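Local coordinates for putative silent information regulator 2 (Leishmania infantum, PDB 5OL0), which probably removes acetyl groups from lysine side chains of proteins at the expense of NAD, as a zinc-containing class I sirtuin, at residues His14-Gly17 against Gly23-His26; Gly118-Cys123 against Ala135-Glu140; Cys231-Pro234 against Pro238-Val241. All coordinates share one frame; numbering follows the deposited sequence.

How the contacts relate
The three contacts follow one another along the chain without overlap, and all belong to the sirtuin-type deacetylase domain. Contacts 2 and 3 both reach the six-stranded parallel sheet of the Rossmann-like NAD-binding part, through strands 120-125 and 239-242. Their centres lie 18 Å apart, and their nearest atoms about 8 Å. Contact 1 sits further from the centre of the chain, where the N-terminal loop meets helix 21-30. It touches contact 3 directly: Leu24 packs on Val240, and Leu16 and Val15 on Pro238. The centres of contacts 1 and 2 are 23 Å apart. The N-terminal segment is thus fastened to the same sheet that carries the probable NAD site.

Contact 1: His14-Gly17 against Gly23-His26; sequences HVLG and GLAH
Leu16 and Leu24 run alongside each other in the same direction. One methyl of each does the touching: Leu16 CD2 is 4.1 Å from Leu24 CD1. The two leucines arrive by different torsions. In Leu16, CG stands beside the backbone N and opposite the carbonyl carbon (chi1 -67°). In Leu24, CG is anti to the backbone N (chi1 173°). Both residues are buried.

The backbones come near each other beside this pair. The CA atoms of Leu16 and Gly23 are 6.1 Å apart. Leu16 O and Gly23 O are both acceptors and cannot bond to each other, so a water joins them. It donates to Leu16 O at 2.6 Å and to Gly23 O at 2.6 Å. Gly23 has no side chain, and a CB there would lie close to Leu16 O.

Residues His14-Gly17 form a type I beta turn, which lies in the loop before helix 21-30 of the sirtuin domain. The turn is closed by a hydrogen bond of 2.9 Å from Gly17 N to His14 O. A second bond, from Leu16 N to His14 ND1, is 3.1 Å long and nearly straight (169° at the hydrogen). Leu16 N lies in the plane of the imidazole, at the ring edge. On the ring's other nitrogen, NE2 donates to Asp279 O. The ring is therefore gripped at both nitrogens, which fixes its rotation and its tautomer: ND1 accepts and NE2 carries the hydrogen. Helix 286-296 covers Leu24 through Leu293, while Leu16 also rests on Pro238 and Tyr27. At the start of helix 21-30, Gly23 N is bonded to Thr20 OG1.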
loop_
_atom_site.group_PDB
_atom_site.type_symbol
_atom_site.label_atom_id
_atom_site.label_comp_id
_atom_site.label_asym_id
_atom_site.label_seq_id
_atom_site.Cartn_x
_atom_site.Cartn_y
_atom_site.Cartn_z
ATOM N N HIS A 14 -7.300 20.919 -18.097
ATOM C CA HIS A 14 -6.847 20.201 -16.935
ATOM C C HIS A 14 -6.389 21.119 -15.796
ATOM O O HIS A 14 -5.621 22.059 -15.981
ATOM C CB HIS A 14 -5.700 19.239 -17.312
ATOM C CG HIS A 14 -5.706 18.009 -16.475
ATOM N ND1 HIS A 14 -5.286 18.029 -15.174
ATOM C CD2 HIS A 14 -6.192 16.757 -16.701
ATOM C CE1 HIS A 14 -5.478 16.841 -14.633
ATOM N NE2 HIS A 14 -6.023 16.051 -15.538
ATOM N N VAL A 15 -6.771 20.776 -14.586
ATOM C CA VAL A 15 -6.265 21.480 -13.397
ATOM C C VAL A 15 -4.718 21.557 -13.375
ATOM O O VAL A 15 -4.159 22.499 -12.795
ATOM C CB VAL A 15 -6.814 20.777 -12.124
ATOM C CG1 VAL A 15 -6.127 21.197 -10.861
ATOM C CG2 VAL A 15 -8.301 21.071 -11.982
ATOM N N LEU A 16 -4.021 20.573 -13.966
ATOM C CA LEU A 16 -2.549 20.584 -13.948
ATOM C C LEU A 16 -1.902 21.450 -15.063
ATOM O O LEU A 16 -0.675 21.576 -15.079
ATOM C CB LEU A 16 -1.973 19.164 -14.018
ATOM C CG LEU A 16 -2.213 18.253 -12.834
ATOM C CD1 LEU A 16 -1.691 16.853 -13.169
ATOM C CD2 LEU A 16 -1.549 18.797 -11.568
ATOM N N GLY A 17 -2.705 21.972 -15.993
ATOM C CA GLY A 17 -2.204 22.688 -17.160
ATOM C C GLY A 17 -1.894 21.628 -18.177
ATOM O O GLY A 17 -2.739 21.262 -18.957
ATOM N N GLY A 23 4.286 18.644 -16.137
ATOM C CA GLY A 23 3.244 19.525 -15.622
ATOM C C GLY A 23 2.927 19.336 -14.146
ATOM O O GLY A 23 2.694 20.306 -13.405
ATOM N N LEU A 24 2.939 18.079 -13.696
ATOM C CA LEU A 24 2.685 17.789 -12.317
ATOM C C LEU A 24 3.751 18.403 -11.451
ATOM O O LEU A 24 3.446 18.983 -10.394
ATOM C CB LEU A 24 2.635 16.247 -12.122
ATOM C CG LEU A 24 2.545 15.772 -10.664
ATOM C CD1 LEU A 24 1.341 16.360 -10.041
ATOM C CD2 LEU A 24 2.502 14.244 -10.585
ATOM N N ALA A 25 5.022 18.219 -11.834
ATOM C CA ALA A 25 6.108 18.792 -11.033
ATOM C C ALA A 25 6.004 20.326 -10.967
ATOM O O ALA A 25 6.182 20.911 -9.881
ATOM C CB ALA A 25 7.463 18.414 -11.593
ATOM N N HIS A 26 5.759 20.945 -12.122
ATOM C CA HIS A 26 5.463 22.412 -12.207
ATOM C C HIS A 26 4.357 22.814 -11.283
ATOM O O HIS A 26 4.479 23.822 -10.569
ATOM C CB HIS A 26 4.961 22.856 -13.594
ATOM C CG HIS A 26 6.031 23.222 -14.576
ATOM N ND1 HIS A 26 6.717 24.420 -14.516
ATOM C CD2 HIS A 26 6.454 22.599 -15.709
ATOM C CE1 HIS A 26 7.554 24.490 -15.543
ATOM N NE2 HIS A 26 7.413 23.399 -16.280
HETATM O O HOH W 1 1.711 22.496 -14.411
#

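Contact 2: Gly118-Cys123 against Ala135-Glu140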
loop_
_atom_site.group_PDB
_atom_site.type_symbol
_atom_site.label_atom_id
_atom_site.label_comp_id
_atom_site.label_asym_id
_atom_site.label_seq_id
_atom_site.Cartn_x
_atom_site.Cartn_y
_atom_site.Cartn_z
ATOM N N GLY A 118 8.909 18.447 3.321
ATOM C CA GLY A 118 7.749 19.047 3.944
ATOM C C GLY A 118 6.514 19.062 3.030
ATOM O O GLY A 118 5.680 19.963 3.177
ATOM N N ARG A 119 6.404 18.107 2.076
ATOM C CA ARG A 119 5.215 18.038 1.181
ATOM C C ARG A 119 4.259 16.848 1.421
ATOM O O ARG A 119 3.219 16.754 0.748
ATOM C CB ARG A 119 5.658 18.068 -0.259
ATOM C CG ARG A 119 6.345 19.386 -0.640
ATOM C CD ARG A 119 6.746 19.328 -2.095
ATOM N NE ARG A 119 7.593 20.416 -2.529
ATOM C CZ ARG A 119 7.220 21.685 -2.760
ATOM N NH1 ARG A 119 5.973 22.144 -2.551
ATOM N NH2 ARG A 119 8.147 22.538 -3.196
ATOM N N LEU A 120 4.543 15.996 2.411
ATOM C CA LEU A 120 3.734 14.812 2.610
ATOM C C LEU A 120 2.742 15.070 3.647
ATOM O O LEU A 120 3.107 15.255 4.766
ATOM C CB LEU A 120 4.596 13.635 2.982
ATOM C CG LEU A 120 3.930 12.251 3.088
ATOM C CD1 LEU A 120 3.491 11.741 1.716
ATOM C CD2 LEU A 120 4.944 11.309 3.662
ATOM N N LEU A 121 1.453 15.055 3.303
ATOM C CA LEU A 121 0.396 15.077 4.302
ATOM C C LEU A 121 0.270 13.696 4.996
ATOM O O LEU A 121 0.153 13.580 6.216
ATOM C CB LEU A 121 -0.878 15.448 3.628
ATOM C CG LEU A 121 -2.170 15.471 4.434
ATOM C CD1 LEU A 121 -2.173 16.538 5.542
ATOM C CD2 LEU A 121 -3.277 15.670 3.396
ATOM N N ARG A 122 0.248 12.629 4.210
ATOM C CA ARG A 122 0.135 11.294 4.802
ATOM C C ARG A 122 0.455 10.316 3.718
ATOM O O ARG A 122 0.173 10.569 2.544
ATOM C CB ARG A 122 -1.292 11.046 5.316
ATOM C CG ARG A 122 -1.384 10.076 6.502
ATOM C CD ARG A 122 -0.969 10.827 7.776
ATOM N NE ARG A 122 -0.946 9.951 8.962
ATOM C CZ ARG A 122 -2.013 9.730 9.764
ATOM N NH1 ARG A 122 -3.200 10.265 9.514
ATOM N NH2 ARG A 122 -1.903 8.933 10.811
ATOM N N CYS A 123 1.063 9.218 4.108
ATOM C CA CYS A 123 1.237 8.097 3.217
ATOM C C CYS A 123 0.356 6.971 3.749
ATOM O O CYS A 123 0.502 6.565 4.914
ATOM C CB CYS A 123 2.701 7.620 3.202
ATOM S SG CYS A 123 2.902 6.136 2.162
ATOM N N ALA A 135 11.885 2.605 4.330
ATOM C CA ALA A 135 12.433 3.790 3.680
ATOM C C ALA A 135 12.527 5.022 4.615
ATOM O O ALA A 135 12.952 6.052 4.147
ATOM C CB ALA A 135 11.609 4.148 2.428
ATOM N N GLY A 136 12.038 4.943 5.847
ATOM C CA GLY A 136 12.102 6.036 6.859
ATOM C C GLY A 136 10.913 6.965 6.850
ATOM O O GLY A 136 10.966 8.107 7.328
ATOM N N VAL A 137 9.784 6.512 6.346
ATOM C CA VAL A 137 8.607 7.369 6.433
ATOM C C VAL A 137 8.220 7.346 7.881
ATOM O O VAL A 137 8.120 6.263 8.487
ATOM C CB VAL A 137 7.468 6.838 5.552
ATOM C CG1 VAL A 137 6.257 7.766 5.668
ATOM C CG2 VAL A 137 7.983 6.775 4.121
ATOM N N SER A 138 8.000 8.512 8.468
ATOM C CA SER A 138 7.891 8.573 9.922
ATOM C C SER A 138 6.524 8.008 10.427
ATOM O O SER A 138 5.526 7.969 9.672
ATOM C CB SER A 138 8.055 9.992 10.413
ATOM O OG SER A 138 6.841 10.685 10.225
ATOM N N PRO A 139 6.465 7.624 11.699
ATOM C CA PRO A 139 5.238 7.028 12.253
ATOM C C PRO A 139 3.998 7.910 12.204
ATOM O O PRO A 139 2.915 7.419 11.918
ATOM C CB PRO A 139 5.614 6.717 13.698
ATOM C CG PRO A 139 7.102 6.475 13.648
ATOM C CD PRO A 139 7.644 7.397 12.584
ATOM N N GLU A 140 4.153 9.200 12.470
ATOM C CA GLU A 140 3.056 10.137 12.392
ATOM C C GLU A 140 2.566 10.329 10.951
ATOM O O GLU A 140 1.396 10.617 10.757
ATOM C CB GLU A 140 3.398 11.504 13.074
ATOM C CG GLU A 140 4.604 12.212 12.503
ATOM C CD GLU A 140 5.939 11.896 13.221
ATOM O OE1 GLU A 140 6.227 10.729 13.659
ATOM O OE2 GLU A 140 6.752 12.848 13.305
#
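This contact belongs to the Rossmann-like parallel sheet of the sirtuin domain, where strand 120-125 meets the loop that leads from helix 131-134 into strand 142-144. Val137 points from that loop toward the strand. Its CG1 methyl meets two side chains: Leu120 CD2 at 4.3 Å and Cys123 CB, also at 4.3 Å. Both Leu120 and Cys123 point toward the loop, so the valine methyl is shared between them. All three residues are buried.

Further along the loop, the backbone of Glu140 is approached by Arg122 from the strand. Arg122 NE lies 3.0 Å from Glu140 O, and the carbonyl oxygen sits obliquely to the guanidinium group. The arginine chain starts with CG anti to the backbone N and then bends at chi2 (78°). This bend carries the end of the side chain nearer to the loop. The main polar partners of the guanidinium lie beyond the contact: NH1 makes salt bridges with Asp207 and Asp202. The two carboxylates probably stabilise the positive charge of the arginine and hold NH1 in place. The Glu140 carboxylate turns the other way, and its side chain leads away from the strand.

Each segment opens close to the end of a helix. Gly118 and Gly136 both take positive phi and form Schellman motifs, from which the chain moves on into the strand and the loop. Helix 106-116 lies over the apolar patch, with Ile111 against Leu120 and Cys123 and Gln115 against Val137. In the sheet, strand 120-125 runs between strands 36-40 and 142-144.

Contact 3: Cys231-Pro234 against Pro238-Val241; sequences CVVP and PRVV
Val233 meets Arg239 at the beginning of strand 239-242, the neighbour of strands 213-217 and 279-282 in the parallel Rossmann-like sheet. Segment 231-234 belongs to the loop that leads from strand 213-217 toward this strand. The nearest approach is apolar: Val233 CG2 lies 3.9 Å from Arg239 CD. The two side chains cross at a slant, with the valine methyl against the aliphatic part of the arginine.

Conformation explains the meeting. Both residues point toward the opposite segment. The CG2 branch of Val233 is flanked by the backbone N and the carbonyl carbon, while CG1 is anti to the carbonyl carbon (chi1 -54°). Arg239 also places CG anti to its carbonyl carbon. Its chain is then extended at chi2 (-169°) but bends at chi3 (-67°), so it turns at the methylene groups beside the valine.

The buried guanidinium group is well supplied with partners outside the contact. NE forms a salt bridge with Asp279, NH2 donates to Leu251 O, NH1 donates to Pro230 O just before the loop segment, and Phe252 adds a cation-pi interaction. Arg278 lies nearby with the same charge; the Asp279 carboxylate on NE probably eases this closeness. Together these bonds fix the rotation of the planar group, and the Pro230 bond ties the arginine to the loop itself.

Cys231 turns its side chain away from the strand. What it offers the arginine is backbone: Cys231 CA comes to the edge of the guanidinium, near its plane, 4.2 Å from Arg239 NH1.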
loop_
_atom_site.group_PDB
_atom_site.type_symbol
_atom_site.label_atom_id
_atom_site.label_comp_id
_atom_site.label_asym_id
_atom_site.label_seq_id
_atom_site.Cartn_x
_atom_site.Cartn_y
_atom_site.Cartn_z
ATOM N N CYS A 231 -11.691 9.097 -3.119
ATOM C CA CYS A 231 -13.064 9.553 -3.337
ATOM C C CYS A 231 -13.486 10.729 -2.463
ATOM O O CYS A 231 -14.446 11.395 -2.811
ATOM C CB CYS A 231 -14.062 8.379 -3.177
ATOM S SG CYS A 231 -13.646 7.063 -4.391
ATOM N N VAL A 232 -12.834 10.942 -1.322
ATOM C CA VAL A 232 -13.243 11.959 -0.322
ATOM C C VAL A 232 -12.333 13.217 -0.379
ATOM O O VAL A 232 -12.576 14.164 0.319
ATOM C CB VAL A 232 -13.314 11.422 1.128
ATOM C CG1 VAL A 232 -14.383 10.310 1.298
ATOM C CG2 VAL A 232 -11.995 10.866 1.596
ATOM N N VAL A 233 -11.321 13.244 -1.237
ATOM C CA VAL A 233 -10.536 14.455 -1.417
ATOM C C VAL A 233 -11.406 15.483 -2.144
ATOM O O VAL A 233 -12.338 15.103 -2.838
ATOM C CB VAL A 233 -9.226 14.215 -2.189
ATOM C CG1 VAL A 233 -8.444 13.107 -1.516
ATOM C CG2 VAL A 233 -9.474 13.882 -3.646
ATOM N N PRO A 234 -11.075 16.771 -2.031
ATOM C CA PRO A 234 -11.890 17.789 -2.723
ATOM C C PRO A 234 -12.022 17.511 -4.245
ATOM O O PRO A 234 -11.073 17.057 -4.900
ATOM C CB PRO A 234 -11.142 19.082 -2.436
ATOM C CG PRO A 234 -10.387 18.825 -1.151
ATOM C CD PRO A 234 -10.013 17.368 -1.192
ATOM N N PRO A 238 -6.068 17.655 -8.053
ATOM C CA PRO A 238 -5.538 16.663 -8.957
ATOM C C PRO A 238 -5.342 15.292 -8.285
ATOM O O PRO A 238 -4.977 15.213 -7.066
ATOM C CB PRO A 238 -4.198 17.235 -9.419
ATOM C CG PRO A 238 -3.898 18.358 -8.507
ATOM C CD PRO A 238 -5.163 18.800 -7.880
ATOM N N ARG A 239 -5.618 14.239 -9.071
ATOM C CA ARG A 239 -5.452 12.882 -8.617
ATOM C C ARG A 239 -4.612 12.163 -9.663
ATOM O O ARG A 239 -5.005 12.073 -10.802
ATOM C CB ARG A 239 -6.795 12.201 -8.372
ATOM C CG ARG A 239 -7.757 12.965 -7.490
ATOM C CD ARG A 239 -8.965 12.131 -7.070
ATOM N NE ARG A 239 -9.808 11.825 -8.224
ATOM C CZ ARG A 239 -10.975 11.159 -8.162
ATOM N NH1 ARG A 239 -11.499 10.738 -7.014
ATOM N NH2 ARG A 239 -11.654 10.949 -9.262
ATOM N N VAL A 240 -3.426 11.718 -9.280
ATOM C CA VAL A 240 -2.461 11.183 -10.203
ATOM C C VAL A 240 -2.453 9.691 -9.962
ATOM O O VAL A 240 -2.190 9.256 -8.843
ATOM C CB VAL A 240 -1.038 11.796 -9.935
ATOM C CG1 VAL A 240 0.010 11.093 -10.759
ATOM C CG2 VAL A 240 -1.044 13.265 -10.324
ATOM N N VAL A 241 -2.737 8.894 -10.978
ATOM C CA VAL A 241 -2.766 7.439 -10.783
ATOM C C VAL A 241 -1.616 6.894 -11.590
ATOM O O VAL A 241 -1.539 7.176 -12.791
ATOM C CB VAL A 241 -4.085 6.799 -11.217
ATOM C CG1 VAL A 241 -4.034 5.298 -10.985
ATOM C CG2 VAL A 241 -5.257 7.453 -10.466
#